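Lectin (PDB 6T0Q) binds N-acetyl-D-galactosamine, and probably galactose, as a calcium-binding fungal lectin built from carbohydrate-binding-module-like domains. Local coordinates at residues Q26-E40 / S140-R153. Sequence-based numbering, arbitrary orientation.
Sequences QPALLSTSKWIWTGE and SETFVTDESWKTLR. Unlike the reference sequence in segment 26-40: S31 (reference Asn), T32 (reference Ala).
With chi1 at 43°, T145 turns OG1 in between its own backbone N and carbonyl carbon, and from there the hydroxyl reaches K34, while I36, whose CG1 takes the corresponding place, sends CD1 to T145 and W149. T145 OG1 donates to K34 O over 2.7 Å, in the plane of that carbonyl, and K34 N returns a bent bond to T145 O at 3.2 Å. One residue thus grips both backbone polar groups of K34, and A129 N also bonds T145 OG1, tying the hydroxyl to strand 126-135 as well.

Around this pair of bonds, methyl groups pack against backbone and side-chain atoms. CG1 of V144 lies against S33 CA and T32 OG1, whereas I36 CD1 fills the angle between T145 CB and W149 CB, 3.9 Å from each. T145 CG2 rests over one face of the W149 indole, toward its rim, and NE1 of that ring donates a bent bond to V144 O at 2.9 Å, with the acceptor out of the ring plane, which restrains the indole. The type I turn from D146 to W149 contains an Asx turn, D146 OD1 accepting from S148 N and also from S148 OG.

Toward the far end, T38 CG2 meets L152 O at 3.4 Å, and T38 OG1 forms an ST turn with E40 N. The R153 guanidinium lays one face over the G39–E40 peptide, and water 4 at its edge links R153 NH2 to G39 O. The E40 and R153 side chains lie alongside with their ends pointing opposite ways; the carboxylate makes a salt bridge with R53. At the other end, waters 2 and 3 join L29 and T32 to T142. Segment 26-40 thereby runs alongside 140-153, in the same direction, past the link between strands 140-144 and 150-151, edge strands of two separate sheets, consistent with a beta-sandwich, carbohydrate-binding-module-like lectin domain.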
# COMPACT_ATOMS: atom_id res chain seq x y z
N GLN A 26 12.16 23.72 -8.54
CA GLN A 26 13.32 24.55 -8.84
C GLN A 26 14.04 24.02 -10.08
O GLN A 26 14.60 22.91 -10.04
CB GLN A 26 14.30 24.59 -7.66
CG GLN A 26 15.60 25.35 -8.00
CD GLN A 26 16.67 25.26 -6.92
OE1 GLN A 26 16.39 24.89 -5.77
NE2 GLN A 26 17.91 25.59 -7.28
N PRO A 27 14.07 24.77 -11.18
CA PRO A 27 14.69 24.26 -12.41
C PRO A 27 16.18 24.02 -12.22
O PRO A 27 16.89 24.83 -11.62
CB PRO A 27 14.44 25.38 -13.42
CG PRO A 27 13.21 26.09 -12.90
CD PRO A 27 13.41 26.07 -11.39
N ALA A 28 16.65 22.88 -12.73
CA ALA A 28 18.08 22.70 -12.94
C ALA A 28 18.49 23.51 -14.16
O ALA A 28 17.79 23.51 -15.18
CB ALA A 28 18.43 21.23 -13.13
N LEU A 29 19.60 24.24 -14.06
CA LEU A 29 20.06 25.13 -15.11
C LEU A 29 21.40 24.65 -15.66
O LEU A 29 22.21 24.08 -14.92
CB LEU A 29 20.21 26.57 -14.59
CG LEU A 29 19.00 27.10 -13.83
CD1 LEU A 29 19.36 28.40 -13.09
CD2 LEU A 29 17.84 27.31 -14.79
N LEU A 30 21.65 24.94 -16.93
CA LEU A 30 22.89 24.55 -17.59
C LEU A 30 23.94 25.66 -17.57
O LEU A 30 25.05 25.44 -18.06
CB LEU A 30 22.60 24.14 -19.03
CG LEU A 30 21.84 22.82 -19.21
CD1 LEU A 30 21.58 22.61 -20.68
CD2 LEU A 30 22.64 21.66 -18.62
N SER A 31 23.60 26.82 -16.99
CA SER A 31 24.42 28.02 -17.14
C SER A 31 25.85 27.83 -16.63
O SER A 31 26.79 28.42 -17.17
CB SER A 31 23.78 29.19 -16.38
OG SER A 31 22.43 29.35 -16.79
N THR A 32 26.03 27.03 -15.58
CA THR A 32 27.36 26.83 -15.02
C THR A 32 28.02 25.55 -15.52
O THR A 32 29.13 25.23 -15.09
CB THR A 32 27.32 26.83 -13.50
OG1 THR A 32 26.58 25.69 -13.04
CG2 THR A 32 26.65 28.10 -12.98
N SER A 33 27.38 24.84 -16.43
CA SER A 33 27.91 23.55 -16.85
C SER A 33 28.90 23.70 -17.99
O SER A 33 28.93 24.72 -18.70
CB SER A 33 26.76 22.61 -17.26
OG SER A 33 27.26 21.33 -17.58
N LYS A 34 29.73 22.67 -18.19
CA LYS A 34 30.71 22.62 -19.26
C LYS A 34 30.48 21.41 -20.17
O LYS A 34 30.04 20.35 -19.72
CB LYS A 34 32.16 22.56 -18.72
CG LYS A 34 32.49 23.52 -17.57
CD LYS A 34 32.39 24.97 -18.02
CE LYS A 34 32.74 25.94 -16.88
NZ LYS A 34 32.35 27.34 -17.23
N TRP A 35 30.79 21.59 -21.45
CA TRP A 35 30.90 20.48 -22.39
C TRP A 35 32.20 19.73 -22.13
O TRP A 35 33.25 20.35 -21.97
CB TRP A 35 30.89 21.01 -23.82
CG TRP A 35 29.59 21.63 -24.23
CD1 TRP A 35 29.27 22.96 -24.24
CD2 TRP A 35 28.43 20.93 -24.69
NE1 TRP A 35 27.97 23.13 -24.68
CE2 TRP A 35 27.44 21.89 -24.96
CE3 TRP A 35 28.14 19.57 -24.90
CZ2 TRP A 35 26.17 21.55 -25.43
CZ3 TRP A 35 26.87 19.23 -25.36
CH2 TRP A 35 25.90 20.21 -25.62
N ILE A 36 32.15 18.40 -22.10
CA ILE A 36 33.39 17.64 -21.95
C ILE A 36 33.49 16.56 -23.02
O ILE A 36 32.48 16.05 -23.53
CB ILE A 36 33.54 17.01 -20.55
CG1 ILE A 36 32.40 16.04 -20.26
CG2 ILE A 36 33.67 18.10 -19.50
CD1 ILE A 36 32.53 15.36 -18.88
N TRP A 37 34.73 16.24 -23.36
CA TRP A 37 35.05 15.08 -24.18
C TRP A 37 36.42 14.60 -23.71
O TRP A 37 36.83 14.87 -22.57
CB TRP A 37 34.96 15.45 -25.68
CG TRP A 37 34.90 14.25 -26.57
CD1 TRP A 37 35.88 13.80 -27.42
CD2 TRP A 37 33.81 13.31 -26.69
NE1 TRP A 37 35.46 12.66 -28.06
CE2 TRP A 37 34.20 12.34 -27.63
CE3 TRP A 37 32.54 13.21 -26.09
CZ2 TRP A 37 33.37 11.27 -27.99
CZ3 TRP A 37 31.71 12.15 -26.46
CH2 TRP A 37 32.13 11.19 -27.40
N THR A 38 37.14 13.88 -24.58
CA THR A 38 38.40 13.24 -24.19
C THR A 38 39.62 14.11 -24.42
O THR A 38 40.65 13.89 -23.77
CB THR A 38 38.60 11.95 -24.98
OG1 THR A 38 38.63 12.25 -26.38
CG2 THR A 38 37.51 10.92 -24.67
N GLY A 39 39.57 15.05 -25.35
CA GLY A 39 40.78 15.75 -25.72
C GLY A 39 41.63 15.02 -26.74
O GLY A 39 42.76 15.44 -27.01
N GLU A 40 41.11 13.93 -27.32
CA GLU A 40 41.81 13.27 -28.43
C GLU A 40 42.13 14.27 -29.54
O GLU A 40 43.19 14.17 -30.18
CB GLU A 40 40.99 12.10 -28.94
CG GLU A 40 41.10 10.89 -28.00
CD GLU A 40 40.01 9.86 -28.22
OE1 GLU A 40 38.85 10.11 -27.81
OE2 GLU A 40 40.31 8.81 -28.82
N SER A 140 19.62 22.49 -1.64
CA SER A 140 19.96 21.85 -2.90
C SER A 140 21.28 22.42 -3.41
O SER A 140 21.72 23.49 -2.98
CB SER A 140 18.85 22.05 -3.94
OG SER A 140 18.64 23.43 -4.15
N GLU A 141 21.93 21.69 -4.32
CA GLU A 141 23.19 22.13 -4.90
C GLU A 141 23.36 21.52 -6.29
O GLU A 141 23.03 20.34 -6.49
CB GLU A 141 24.39 21.76 -4.02
CG GLU A 141 25.75 22.12 -4.66
CD GLU A 141 26.93 21.88 -3.71
OE1 GLU A 141 26.69 21.56 -2.53
OE2 GLU A 141 28.09 22.02 -4.16
N THR A 142 23.87 22.31 -7.23
CA THR A 142 24.03 21.87 -8.62
C THR A 142 25.46 21.39 -8.84
O THR A 142 26.41 22.04 -8.40
CB THR A 142 23.72 23.00 -9.61
OG1 THR A 142 22.43 23.54 -9.32
CG2 THR A 142 23.71 22.47 -11.07
N PHE A 143 25.60 20.24 -9.50
CA PHE A 143 26.89 19.70 -9.90
C PHE A 143 26.88 19.57 -11.42
O PHE A 143 25.84 19.30 -12.02
CB PHE A 143 27.15 18.35 -9.22
CG PHE A 143 27.13 18.43 -7.71
CD1 PHE A 143 25.93 18.32 -7.01
CD2 PHE A 143 28.30 18.65 -6.99
CE1 PHE A 143 25.91 18.40 -5.62
CE2 PHE A 143 28.29 18.73 -5.61
CZ PHE A 143 27.10 18.61 -4.92
N VAL A 144 28.05 19.77 -12.05
CA VAL A 144 28.12 19.85 -13.51
C VAL A 144 29.18 18.91 -14.04
O VAL A 144 30.09 18.49 -13.33
CB VAL A 144 28.40 21.29 -14.00
CG1 VAL A 144 27.30 22.24 -13.55
CG2 VAL A 144 29.77 21.77 -13.49
N THR A 145 29.06 18.59 -15.33
CA THR A 145 30.18 18.03 -16.07
C THR A 145 31.29 19.07 -16.18
O THR A 145 31.03 20.23 -16.51
CB THR A 145 29.73 17.61 -17.48
OG1 THR A 145 28.89 18.63 -18.02
CG2 THR A 145 28.95 16.30 -17.43
N ASP A 146 32.53 18.66 -15.89
CA ASP A 146 33.69 19.54 -16.08
C ASP A 146 34.95 18.68 -16.06
O ASP A 146 34.89 17.45 -16.14
CB ASP A 146 33.71 20.66 -15.02
CG ASP A 146 33.82 20.14 -13.59
OD1 ASP A 146 34.19 18.96 -13.36
OD2 ASP A 146 33.54 20.94 -12.68
N GLU A 147 36.11 19.34 -15.93
CA GLU A 147 37.40 18.65 -15.99
C GLU A 147 37.65 17.76 -14.77
O GLU A 147 38.66 17.04 -14.76
CB GLU A 147 38.55 19.66 -16.15
CG GLU A 147 38.88 20.48 -14.89
CD GLU A 147 37.88 21.62 -14.63
OE1 GLU A 147 36.91 21.77 -15.40
OE2 GLU A 147 38.08 22.36 -13.64
N SER A 148 36.79 17.79 -13.76
CA SER A 148 36.96 16.85 -12.65
C SER A 148 36.37 15.48 -12.96
O SER A 148 36.61 14.54 -12.19
CB SER A 148 36.34 17.41 -11.36
OG SER A 148 34.92 17.47 -11.46
N TRP A 149 35.63 15.33 -14.05
CA TRP A 149 35.14 14.02 -14.45
C TRP A 149 36.29 13.21 -15.04
O TRP A 149 37.26 13.76 -15.56
CB TRP A 149 34.01 14.16 -15.47
CG TRP A 149 32.72 14.65 -14.84
CD1 TRP A 149 32.55 15.75 -14.05
CD2 TRP A 149 31.43 14.03 -14.94
NE1 TRP A 149 31.23 15.85 -13.65
CE2 TRP A 149 30.52 14.81 -14.19
CE3 TRP A 149 30.95 12.87 -15.59
CZ2 TRP A 149 29.17 14.48 -14.07
CZ3 TRP A 149 29.60 12.55 -15.47
CH2 TRP A 149 28.73 13.35 -14.72
N LYS A 150 36.19 11.88 -14.94
CA LYS A 150 37.17 10.98 -15.53
C LYS A 150 36.65 10.43 -16.85
O LYS A 150 35.44 10.28 -17.05
CB LYS A 150 37.49 9.82 -14.58
CG LYS A 150 38.25 10.24 -13.30
CD LYS A 150 39.43 11.14 -13.63
CE LYS A 150 40.43 11.24 -12.46
NZ LYS A 150 41.12 9.95 -12.16
N THR A 151 37.57 10.13 -17.76
CA THR A 151 37.22 9.57 -19.06
C THR A 151 38.30 8.58 -19.48
O THR A 151 39.25 8.32 -18.74
CB THR A 151 37.03 10.67 -20.11
OG1 THR A 151 36.50 10.11 -21.32
CG2 THR A 151 38.35 11.34 -20.44
N LEU A 152 38.13 8.01 -20.67
CA LEU A 152 39.17 7.19 -21.30
C LEU A 152 39.22 7.52 -22.78
O LEU A 152 38.20 7.85 -23.39
CB LEU A 152 38.92 5.69 -21.15
CG LEU A 152 39.01 5.00 -19.79
CD1 LEU A 152 38.61 3.54 -19.97
CD2 LEU A 152 40.41 5.10 -19.21
N ARG A 153 40.41 7.40 -23.37
CA ARG A 153 40.55 7.52 -24.82
C ARG A 153 40.31 6.19 -25.50
O ARG A 153 41.13 5.71 -26.29
CB ARG A 153 41.94 8.05 -25.18
CG ARG A 153 42.26 9.41 -24.61
CD ARG A 153 43.58 9.93 -25.18
NE ARG A 153 43.87 11.28 -24.73
CZ ARG A 153 44.47 12.20 -25.49
NH1 ARG A 153 44.84 11.91 -26.72
NH2 ARG A 153 44.69 13.41 -25.00
O HOH W 1 20.13 25.40 -5.35
O HOH W 2 20.93 24.18 -11.55
O HOH W 3 26.99 24.50 -10.48
O HOH W 4 45.47 14.85 -27.53